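Local coordinates for VC0179-like protein (PDB 4XJ6) that probably joins nucleoside triphosphates into a cyclic dinucleotide, acting as a bacterial homologue of cyclic GMP-AMP synthase, at residues S277-M282 with T302-I307. Sequence-based numbering, arbitrary orientation.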
loop_
_atom_site.group_PDB
_atom_site.type_symbol
_atom_site.label_atom_id
_atom_site.label_comp_id
_atom_site.label_asym_id
_atom_site.label_seq_id
_atom_site.Cartn_x
_atom_site.Cartn_y
_atom_site.Cartn_z
ATOM N N SER A 277 -3.723 -12.473 11.571
ATOM C CA SER A 277 -4.223 -13.661 10.891
ATOM C C SER A 277 -5.577 -13.396 10.239
ATOM O O SER A 277 -5.757 -13.650 9.051
ATOM C CB SER A 277 -4.330 -14.840 11.867
ATOM O OG SER A 277 -3.070 -15.181 12.426
ATOM N N VAL A 278 -6.522 -12.872 11.016
ATOM C CA VAL A 278 -7.868 -12.619 10.508
ATOM C C VAL A 278 -7.891 -11.482 9.485
ATOM O O VAL A 278 -8.777 -11.428 8.632
ATOM C CB VAL A 278 -8.857 -12.292 11.651
ATOM C CG1 VAL A 278 -8.947 -13.454 12.629
ATOM C CG2 VAL A 278 -8.441 -11.032 12.373
ATOM N N CYS A 279 -6.917 -10.577 9.567
ATOM C CA CYS A 279 -6.792 -9.505 8.583
ATOM C C CYS A 279 -6.219 -10.060 7.286
ATOM O O CYS A 279 -6.646 -9.682 6.197
ATOM C CB CYS A 279 -5.915 -8.367 9.111
ATOM S SG CYS A 279 -6.747 -7.253 10.270
ATOM N N ARG A 280 -5.250 -10.963 7.417
ATOM C CA ARG A 280 -4.686 -11.668 6.270
ATOM C C ARG A 280 -5.766 -12.459 5.542
ATOM O O ARG A 280 -5.852 -12.432 4.313
ATOM C CB ARG A 280 -3.569 -12.619 6.707
ATOM C CG ARG A 280 -2.223 -11.963 6.968
ATOM C CD ARG A 280 -1.187 -13.019 7.323
ATOM N NE ARG A 280 0.151 -12.456 7.466
ATOM C CZ ARG A 280 0.966 -12.208 6.447
ATOM N NH1 ARG A 280 0.576 -12.467 5.206
ATOM N NH2 ARG A 280 2.170 -11.697 6.668
ATOM N N PHE A 281 -6.587 -13.162 6.316
ATOM C CA PHE A 281 -7.642 -14.011 5.768
ATOM C C PHE A 281 -8.705 -13.197 5.031
ATOM O O PHE A 281 -9.190 -13.603 3.976
ATOM C CB PHE A 281 -8.285 -14.834 6.886
ATOM C CG PHE A 281 -7.337 -15.789 7.559
ATOM C CD1 PHE A 281 -6.181 -16.203 6.921
ATOM C CD2 PHE A 281 -7.602 -16.272 8.831
ATOM C CE1 PHE A 281 -5.309 -17.080 7.536
ATOM C CE2 PHE A 281 -6.731 -17.149 9.452
ATOM C CZ PHE A 281 -5.581 -17.553 8.801
ATOM N N MET A 282 -9.062 -12.046 5.592
ATOM C CA MET A 282 -10.057 -11.174 4.976
ATOM C C MET A 282 -9.520 -10.574 3.682
ATOM O O MET A 282 -10.259 -10.414 2.706
ATOM C CB MET A 282 -10.478 -10.063 5.939
ATOM C CG MET A 282 -11.393 -10.532 7.064
ATOM S SD MET A 282 -12.779 -11.533 6.480
ATOM C CE MET A 282 -13.514 -10.449 5.258
ATOM N N THR A 302 -9.633 -1.805 9.515
ATOM C CA THR A 302 -10.333 -0.948 10.468
ATOM C C THR A 302 -11.664 -1.552 10.898
ATOM O O THR A 302 -12.059 -1.442 12.056
ATOM C CB THR A 302 -10.589 0.453 9.879
ATOM O OG1 THR A 302 -9.367 0.980 9.344
ATOM C CG2 THR A 302 -11.123 1.397 10.951
ATOM N N ALA A 303 -12.352 -2.188 9.959
ATOM C CA ALA A 303 -13.627 -2.825 10.263
ATOM C C ALA A 303 -13.425 -4.009 11.203
ATOM O O ALA A 303 -14.213 -4.220 12.124
ATOM C CB ALA A 303 -14.318 -3.274 8.987
ATOM N N VAL A 304 -12.358 -4.767 10.973
ATOM C CA VAL A 304 -12.079 -5.967 11.757
ATOM C C VAL A 304 -11.723 -5.623 13.201
ATOM O O VAL A 304 -12.229 -6.251 14.134
ATOM C CB VAL A 304 -10.942 -6.798 11.126
ATOM C CG1 VAL A 304 -10.416 -7.841 12.105
ATOM C CG2 VAL A 304 -11.424 -7.459 9.837
ATOM N N VAL A 305 -10.863 -4.624 13.389
ATOM C CA VAL A 305 -10.467 -4.238 14.738
ATOM C C VAL A 305 -11.650 -3.624 15.483
ATOM O O VAL A 305 -11.735 -3.735 16.703
ATOM C CB VAL A 305 -9.284 -3.239 14.747
ATOM C CG1 VAL A 305 -8.140 -3.741 13.884
ATOM C CG2 VAL A 305 -9.729 -1.867 14.293
ATOM N N ASN A 306 -12.563 -2.991 14.748
ATOM C CA ASN A 306 -13.745 -2.391 15.354
ATOM C C ASN A 306 -14.661 -3.479 15.895
ATOM O O ASN A 306 -15.245 -3.344 16.971
ATOM C CB ASN A 306 -14.489 -1.509 14.348
ATOM C CG ASN A 306 -13.809 -0.168 14.132
ATOM O OD1 ASN A 306 -12.924 0.218 14.894
ATOM N ND2 ASN A 306 -14.225 0.552 13.095
ATOM N N ILE A 307 -14.769 -4.564 15.137
ATOM C CA ILE A 307 -15.542 -5.724 15.553
ATOM C C ILE A 307 -14.879 -6.428 16.729
ATOM O O ILE A 307 -15.519 -6.702 17.745
ATOM C CB ILE A 307 -15.711 -6.726 14.396
ATOM C CG1 ILE A 307 -16.531 -6.103 13.266
ATOM C CG2 ILE A 307 -16.379 -7.994 14.889
ATOM C CD1 ILE A 307 -16.601 -6.956 12.014
#
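With chi1 at 166°, Val304 sets CG1 opposite its own backbone N and CG2 opposite its carbonyl carbon, and this fork lets one side chain reach three residues of segment 277-282. CG1 takes two of them: it lies 3.8 Å from Val278 CG2 and 4.1 Å from Cys279 SG. The other branch turns to the next helical turn, where Val304 CG2 meets the methylene Met282 CG at 4.1 Å. Val278 presents the methyl held between its backbone N and carbonyl carbon, and its side chain runs at a slant to that of Val304. Met282 touches through CG rather than through its sulfur, because chi2, -49°, turns SD away from Val304, and the bend at chi3 keeps the terminal methyl off it as well. Val278, Cys279 and Met282 follow the i, i+1, i+4 spacing of one helical face, so the two methyls of Val304 rest across that face, touching three residues. The evidence for a purely apolar contact is direct: no hydrogen bond crosses, all four residues are buried, and Val304 contributes nearly half of the 146 Å² lost between the segments. Cys279 and Val304 have their CA atoms 7.1 Å apart, while the axes of the two short segments stay 10.2 Å apart at closest approach, with 137° between their N-to-C directions. The two segments thus cross well away from antiparallel, and few side chains meet. The site belongs to the C-terminal helical region of this cGAS-like enzyme, with the Cys279 side chain about 9 Å from a bound 3'-deoxy-GTP. Helix 318-335 packs on Val278 and Met282 through Ile325 and Leu329, whereas Phe264 of helix 257-271 touches Cys279, placing both helices beside the meeting of helices 274-289 and 297-310.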